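Local coordinates for putative ABC transporter (Thermobispora bispora, PDB 4PE6), which probably serves as the solute-binding protein of an ABC transporter, capturing a carbohydrate-like ligand for uptake, at residues I230-L242 and K249-P261. Numbering follows the deposited sequence.
With LTH ((2R,3S)-2,3,4-trihydroxybutanoic acid), chain C.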
ATOM      1  N   ILE A 230      22.423  12.988   1.239  1.00 24.59           N
ATOM      2  CA  ILE A 230      21.142  12.339   1.106  1.00 24.63           C
ATOM      3  C   ILE A 230      20.799  12.287  -0.414  1.00 23.60           C
ATOM      4  O   ILE A 230      20.760  13.318  -1.069  1.00 23.63           O
ATOM      5  CB  ILE A 230      20.062  13.108   1.914  1.00 25.71           C
ATOM      6  CG1 ILE A 230      20.484  13.302   3.393  1.00 27.53           C
ATOM      7  CG2 ILE A 230      18.698  12.439   1.812  1.00 25.88           C
ATOM      8  CD1 ILE A 230      20.660  12.027   4.204  1.00 27.67           C
ATOM      9  N   PRO A 231      20.595  11.091  -0.983  1.00 22.20           N
ATOM     10  CA  PRO A 231      20.194  11.017  -2.407  1.00 21.53           C
ATOM     11  C   PRO A 231      18.738  11.348  -2.648  1.00 20.68           C
ATOM     12  O   PRO A 231      18.012  11.618  -1.707  1.00 20.23           O
ATOM     13  CB  PRO A 231      20.447   9.546  -2.755  1.00 21.37           C
ATOM     14  CG  PRO A 231      20.211   8.839  -1.469  1.00 21.45           C
ATOM     15  CD  PRO A 231      20.728   9.748  -0.388  1.00 21.99           C
ATOM     16  N   ALA A 232      18.291  11.315  -3.913  1.00 20.20           N
ATOM     17  CA  ALA A 232      16.851  11.336  -4.185  1.00 19.72           C
ATOM     18  C   ALA A 232      16.250  10.055  -3.632  1.00 19.09           C
ATOM     19  O   ALA A 232      16.764   8.969  -3.885  1.00 18.63           O
ATOM     20  CB  ALA A 232      16.566  11.464  -5.686  1.00 19.93           C
ATOM     21  N   VAL A 233      15.191  10.179  -2.844  1.00 19.11           N
ATOM     22  CA  VAL A 233      14.537   9.020  -2.236  1.00 18.82           C
ATOM     23  C   VAL A 233      13.035   8.985  -2.511  1.00 18.94           C
ATOM     24  O   VAL A 233      12.438   9.939  -3.037  1.00 19.55           O
ATOM     25  CB  VAL A 233      14.790   8.956  -0.700  1.00 18.84           C
ATOM     26  CG1 VAL A 233      16.268   8.750  -0.403  1.00 18.86           C
ATOM     27  CG2 VAL A 233      14.287  10.209  -0.006  1.00 19.50           C
ATOM     28  N   THR A 234      12.420   7.864  -2.159  1.00 18.67           N
ATOM     29  CA  THR A 234      10.983   7.681  -2.297  1.00 18.74           C
ATOM     30  C   THR A 234      10.415   7.664  -0.892  1.00 19.03           C
ATOM     31  O   THR A 234      10.504   6.664  -0.199  1.00 18.74           O
ATOM     32  CB  THR A 234      10.652   6.372  -3.033  1.00 18.56           C
ATOM     33  OG1 THR A 234      11.294   5.258  -2.388  1.00 18.03           O
ATOM     34  CG2 THR A 234      11.110   6.448  -4.478  1.00 18.62           C
ATOM     35  N   PHE A 235       9.871   8.803  -0.458  1.00 19.34           N
ATOM     36  CA  PHE A 235       9.407   8.935   0.899  1.00 19.72           C
ATOM     37  C   PHE A 235       8.123   8.190   1.178  1.00 19.93           C
ATOM     38  O   PHE A 235       7.268   8.037   0.309  1.00 19.26           O
ATOM     39  CB  PHE A 235       9.151  10.411   1.226  1.00 20.55           C
ATOM     40  CG  PHE A 235      10.398  11.191   1.451  1.00 20.87           C
ATOM     41  CD1 PHE A 235      11.218  10.896   2.532  1.00 20.95           C
ATOM     42  CD2 PHE A 235      10.741  12.235   0.615  1.00 21.37           C
ATOM     43  CE1 PHE A 235      12.372  11.616   2.757  1.00 21.20           C
ATOM     44  CE2 PHE A 235      11.902  12.964   0.847  1.00 21.67           C
ATOM     45  CZ  PHE A 235      12.710  12.650   1.918  1.00 21.46           C
ATOM     46  N   GLU A 236       8.001   7.801   2.440  1.00 19.51           N
ATOM     47  CA  GLU A 236       6.708   7.545   3.092  1.00 19.81           C
ATOM     48  C   GLU A 236       5.760   8.703   2.824  1.00 20.03           C
ATOM     49  O   GLU A 236       6.189   9.861   2.796  1.00 20.48           O
ATOM     50  CB  GLU A 236       6.886   7.458   4.614  1.00 20.51           C
ATOM     51  CG  GLU A 236       7.710   6.287   5.114  1.00 21.61           C
ATOM     52  CD  GLU A 236       9.208   6.522   5.140  1.00 22.52           C
ATOM     53  OE1 GLU A 236       9.686   7.531   4.590  1.00 22.53           O
ATOM     54  OE2 GLU A 236       9.918   5.666   5.700  1.00 23.91           O
ATOM     55  N   THR A 237       4.476   8.403   2.690  1.00 20.48           N
ATOM     56  CA  THR A 237       3.439   9.423   2.576  1.00 21.61           C
ATOM     57  C   THR A 237       2.873   9.698   3.963  1.00 22.25           C
ATOM     58  O   THR A 237       1.673   9.882   4.123  1.00 23.60           O
ATOM     59  CB  THR A 237       2.318   8.958   1.632  1.00 22.82           C
ATOM     60  OG1 THR A 237       1.935   7.625   1.981  1.00 22.31           O
ATOM     61  CG2 THR A 237       2.793   9.010   0.176  1.00 23.26           C
ATOM     62  N   ASN A 238       3.741   9.707   4.981  1.00 22.23           N
ATOM     63  CA  ASN A 238       3.284   9.936   6.336  1.00 23.38           C
ATOM     64  C   ASN A 238       3.705  11.328   6.818  1.00 24.46           C
ATOM     65  O   ASN A 238       4.438  12.034   6.127  1.00 23.87           O
ATOM     66  CB  ASN A 238       3.715   8.800   7.297  1.00 23.57           C
ATOM     67  CG  ASN A 238       5.207   8.757   7.589  1.00 23.61           C
ATOM     68  OD1 ASN A 238       5.990   9.606   7.167  1.00 23.99           O
ATOM     69  ND2 ASN A 238       5.608   7.741   8.338  1.00 24.67           N
ATOM     70  N   GLY A 239       3.209  11.719   7.982  1.00 26.56           N
ATOM     71  CA  GLY A 239       3.508  13.045   8.536  1.00 28.34           C
ATOM     72  C   GLY A 239       4.988  13.306   8.749  1.00 28.71           C
ATOM     73  O   GLY A 239       5.472  14.401   8.489  1.00 29.69           O
ATOM     74  N   ARG A 240       5.709  12.302   9.233  1.00 29.20           N
ATOM     75  CA  ARG A 240       7.123  12.464   9.568  1.00 30.69           C
ATOM     76  C   ARG A 240       7.992  12.687   8.320  1.00 29.97           C
ATOM     77  O   ARG A 240       8.904  13.530   8.327  1.00 29.94           O
ATOM     78  CB  ARG A 240       7.620  11.232  10.331  1.00 31.88           C
ATOM     79  CG  ARG A 240       9.112  11.259  10.668  1.00 34.01           C
ATOM     80  CD  ARG A 240       9.529  10.005  11.417  1.00 36.04           C
ATOM     81  NE  ARG A 240       8.807   9.888  12.686  1.00 38.16           N
ATOM     82  CZ  ARG A 240       7.796   9.061  12.930  1.00 38.06           C
ATOM     83  NH1 ARG A 240       7.336   8.212  11.996  1.00 36.01           N
ATOM     84  NH2 ARG A 240       7.232   9.080  14.130  1.00 39.81           N
ATOM     85  N   ALA A 241       7.720  11.941   7.254  1.00 28.44           N
ATOM     86  CA  ALA A 241       8.534  12.051   6.035  1.00 29.04           C
ATOM     87  C   ALA A 241       8.272  13.375   5.311  1.00 30.92           C
ATOM     88  O   ALA A 241       9.203  14.045   4.843  1.00 31.05           O
ATOM     89  CB  ALA A 241       8.273  10.888   5.103  1.00 27.56           C
ATOM     90  N   LEU A 242       6.996  13.742   5.221  1.00 32.57           N
ATOM     91  CA  LEU A 242       6.615  15.032   4.629  1.00 35.82           C
ATOM     92  C   LEU A 242       7.259  16.220   5.344  1.00 37.82           C
ATOM     93  O   LEU A 242       7.781  17.130   4.694  1.00 38.79           O
ATOM     94  CB  LEU A 242       5.098  15.178   4.598  1.00 37.24           C
ATOM     95  CG  LEU A 242       4.390  14.678   3.330  1.00 38.08           C
ATOM     96  CD1 LEU A 242       5.080  13.523   2.625  1.00 36.64           C
ATOM     97  CD2 LEU A 242       2.958  14.290   3.681  1.00 39.79           C
ATOM     98  N   LYS A 249      14.224  21.147   3.453  1.00 61.82           N
ATOM     99  CA  LYS A 249      13.986  21.704   2.121  1.00 62.74           C
ATOM    100  C   LYS A 249      14.610  20.826   1.054  1.00 60.78           C
ATOM    101  O   LYS A 249      15.294  21.311   0.146  1.00 62.31           O
ATOM    102  CB  LYS A 249      14.538  23.124   2.034  1.00 68.70           C
ATOM    103  CG  LYS A 249      14.028  24.053   3.128  1.00 71.19           C
ATOM    104  CD  LYS A 249      14.885  25.301   3.233  1.00 76.94           C
ATOM    105  CE  LYS A 249      16.231  25.005   3.879  1.00 78.04           C
ATOM    106  NZ  LYS A 249      17.335  25.662   3.131  1.00 82.59           N
ATOM    107  N   ILE A 250      14.379  19.522   1.177  1.00 55.79           N
ATOM    108  CA  ILE A 250      14.996  18.572   0.275  1.00 53.98           C
ATOM    109  C   ILE A 250      14.451  18.875  -1.119  1.00 53.66           C
ATOM    110  O   ILE A 250      13.243  18.873  -1.343  1.00 52.39           O
ATOM    111  CB  ILE A 250      14.743  17.098   0.689  1.00 51.44           C
ATOM    112  CG1 ILE A 250      15.315  16.809   2.093  1.00 52.35           C
ATOM    113  CG2 ILE A 250      15.328  16.134  -0.342  1.00 50.11           C
ATOM    114  CD1 ILE A 250      16.831  16.825   2.181  1.00 54.96           C
ATOM    115  N   ASP A 251      15.363  19.190  -2.028  1.00 40.15           N
ATOM    116  CA  ASP A 251      15.018  19.587  -3.375  1.00 40.21           C
ATOM    117  C   ASP A 251      15.969  18.894  -4.317  1.00 36.95           C
ATOM    118  O   ASP A 251      16.767  19.539  -4.993  1.00 37.27           O
ATOM    119  CB  ASP A 251      15.146  21.105  -3.516  1.00 43.78           C
ATOM    120  CG  ASP A 251      14.378  21.634  -4.698  1.00 46.73           C
ATOM    121  OD1 ASP A 251      13.136  21.708  -4.591  1.00 48.34           O
ATOM    122  OD2 ASP A 251      15.010  21.967  -5.727  1.00 49.65           O
ATOM    123  N   ASN A 252      15.911  17.568  -4.333  1.00 33.47           N
ATOM    124  CA  ASN A 252      16.885  16.774  -5.076  1.00 31.46           C
ATOM    125  C   ASN A 252      16.272  15.673  -5.938  1.00 30.10           C
ATOM    126  O   ASN A 252      16.971  14.749  -6.354  1.00 30.62           O
ATOM    127  CB  ASN A 252      17.852  16.135  -4.080  1.00 31.15           C
ATOM    128  CG  ASN A 252      17.170  15.142  -3.156  1.00 30.16           C
ATOM    129  OD1 ASN A 252      15.942  15.007  -3.151  1.00 28.95           O
ATOM    130  ND2 ASN A 252      17.966  14.449  -2.351  1.00 30.22           N
ATOM    131  N   GLY A 253      14.976  15.766  -6.206  1.00 28.86           N
ATOM    132  CA  GLY A 253      14.293  14.765  -7.019  1.00 26.84           C
ATOM    133  C   GLY A 253      13.521  13.768  -6.183  1.00 25.18           C
ATOM    134  O   GLY A 253      12.908  12.845  -6.729  1.00 24.61           O
ATOM    135  N   SER A 254      13.564  13.921  -4.855  1.00 23.79           N
ATOM    136  CA  SER A 254      12.804  13.037  -3.977  1.00 22.62           C
ATOM    137  C   SER A 254      11.330  13.120  -4.306  1.00 22.36           C
ATOM    138  O   SER A 254      10.865  14.147  -4.776  1.00 22.97           O
ATOM    139  CB  SER A 254      13.080  13.341  -2.503  1.00 22.44           C
ATOM    140  OG  SER A 254      14.398  12.924  -2.169  1.00 21.71           O
ATOM    141  N   VAL A 255      10.611  12.010  -4.117  1.00 21.81           N
ATOM    142  CA  VAL A 255       9.158  11.941  -4.378  1.00 21.58           C
ATOM    143  C   VAL A 255       8.425  11.312  -3.200  1.00 21.11           C
ATOM    144  O   VAL A 255       9.045  10.723  -2.308  1.00 20.74           O
ATOM    145  CB  VAL A 255       8.839  11.164  -5.660  1.00 21.70           C
ATOM    146  CG1 VAL A 255       9.418  11.894  -6.853  1.00 22.22           C
ATOM    147  CG2 VAL A 255       9.357   9.724  -5.564  1.00 21.09           C
ATOM    148  N   ALA A 256       7.110  11.477  -3.177  1.00 21.05           N
ATOM    149  CA  ALA A 256       6.259  10.852  -2.171  1.00 20.42           C
ATOM    150  C   ALA A 256       5.001  10.326  -2.820  1.00 20.13           C
ATOM    151  O   ALA A 256       4.066  11.094  -3.126  1.00 20.76           O
ATOM    152  CB  ALA A 256       5.901  11.853  -1.078  1.00 21.12           C
ATOM    153  N   VAL A 257       4.976   9.019  -3.042  1.00 19.27           N
ATOM    154  CA  VAL A 257       3.828   8.338  -3.661  1.00 18.93           C
ATOM    155  C   VAL A 257       3.674   6.925  -3.071  1.00 18.40           C
ATOM    156  O   VAL A 257       4.659   6.226  -2.840  1.00 18.40           O
ATOM    157  CB  VAL A 257       3.971   8.298  -5.207  1.00 19.07           C
ATOM    158  CG1 VAL A 257       5.300   7.668  -5.625  1.00 18.86           C
ATOM    159  CG2 VAL A 257       2.794   7.570  -5.845  1.00 19.01           C
HETATM  160  N   MSE A 258       2.444   6.521  -2.773  1.00 18.20           N
HETATM  161  CA  MSE A 258       2.148   5.164  -2.311  1.00 17.71           C
HETATM  162  C   MSE A 258       0.728   4.858  -2.687  1.00 17.40           C
HETATM  163  O   MSE A 258      -0.049   5.749  -3.061  1.00 17.81           O
HETATM  164  CB  MSE A 258       2.260   4.999  -0.776  1.00 18.03           C
HETATM  165  CG  MSE A 258       3.643   5.294  -0.250  1.00 18.39           C
HETATM  166 SE   MSE A 258       3.895   4.668   1.602  1.00 19.26          SE
HETATM  167  CE  MSE A 258       4.192   2.744   1.215  1.00 18.54           C
ATOM    168  N   SER A 259       0.385   3.584  -2.616  1.00 16.70           N
ATOM    169  CA  SER A 259      -0.998   3.142  -2.597  1.00 16.53           C
ATOM    170  C   SER A 259      -1.760   3.736  -1.416  1.00 16.71           C
ATOM    171  O   SER A 259      -1.151   4.289  -0.467  1.00 16.77           O
ATOM    172  CB  SER A 259      -1.054   1.616  -2.539  1.00 16.13           C
ATOM    173  OG  SER A 259      -0.386   1.143  -1.368  1.00 16.24           O
ATOM    174  N   ASP A 260      -3.076   3.563  -1.467  1.00 16.85           N
ATOM    175  CA  ASP A 260      -4.019   4.088  -0.477  1.00 17.45           C
ATOM    176  C   ASP A 260      -4.287   3.078   0.615  1.00 17.25           C
ATOM    177  O   ASP A 260      -4.870   2.028   0.352  1.00 16.86           O
ATOM    178  CB  ASP A 260      -5.335   4.434  -1.192  1.00 17.92           C
ATOM    179  CG  ASP A 260      -6.428   4.937  -0.259  1.00 18.58           C
ATOM    180  OD1 ASP A 260      -6.153   5.474   0.842  1.00 19.16           O
ATOM    181  OD2 ASP A 260      -7.599   4.813  -0.657  1.00 18.91           O
ATOM    182  N   PRO A 261      -3.856   3.376   1.861  1.00 17.49           N
ATOM    183  CA  PRO A 261      -4.158   2.464   2.961  1.00 17.60           C
ATOM    184  C   PRO A 261      -5.653   2.256   3.168  1.00 17.81           C
ATOM    185  O   PRO A 261      -6.055   1.194   3.634  1.00 18.01           O
ATOM    186  CB  PRO A 261      -3.541   3.152   4.195  1.00 18.07           C
ATOM    187  CG  PRO A 261      -2.527   4.082   3.648  1.00 18.06           C
ATOM    188  CD  PRO A 261      -3.052   4.523   2.306  1.00 17.87           C
TER
HETATM  189  O1  LTH C 401       3.112  -0.705   1.611  1.00 23.17           O
HETATM  190  C1  LTH C 401       2.400  -1.768   1.734  1.00 19.98           C
HETATM  191  O   LTH C 401       2.435  -2.569   2.693  1.00 18.42           O
HETATM  192  C2  LTH C 401       1.326  -2.056   0.656  1.00 17.06           C
HETATM  193  O2  LTH C 401       0.653  -3.314   0.915  1.00 16.65           O
HETATM  194  C3  LTH C 401       1.927  -2.140  -0.731  1.00 17.81           C
HETATM  195  O3  LTH C 401       2.913  -3.169  -0.770  1.00 17.79           O
HETATM  196  C4  LTH C 401       0.812  -2.494  -1.736  1.00 17.90           C
HETATM  197  O4  LTH C 401      -0.102  -1.366  -1.734  1.00 16.32           O
HETATM  198  O   HOH W   1       7.300   6.974  -2.300  1.00 17.76           O
HETATM  199  O   HOH W   2      -0.386   6.716   1.008  1.00 20.90           O
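S254 meets V233 through its hydroxyl: OG takes the V233 backbone N-H in a nearly straight bond of 2.9 Å and gives its own proton to N252 OD1, in the plane of that amide and on a lone pair. CG of N252 sits between its backbone N and carbonyl carbon (chi1 64°), which brings the amide over to segment 230-242, where ND2 makes weak bonds to I230 O and P231 O, while OD1 also accepts S254 N in an Asx turn. With an alanine here, the S254 hydroxyl would probably lose its acceptor and be less fixed in rotation, and the two carbonyls would lose this weak donor. From there the strands pair in parallel: V255 N reaches V233 O at 3.0 Å, and F235 N reaches V255 O at 2.8 Å. V233 CG2 lies over one face of the F235 ring, toward its rim, and CE2 of that ring touches S254 CB at 3.6 Å. Farther along, the T237 and M258 (selenomethionine) side chains cross, T237 OG1 lying 3.6 Å from M258 SE; a water ties OG1 to S259 O. M258 CE borders the ligand, and S259 OG donates to its O4 at 2.6 Å. Strand 232-235, helix 239-247 and strand 255-258 form a right-handed beta-alpha-beta unit of the periplasmic-binding-protein fold, ending at the ligand pocket.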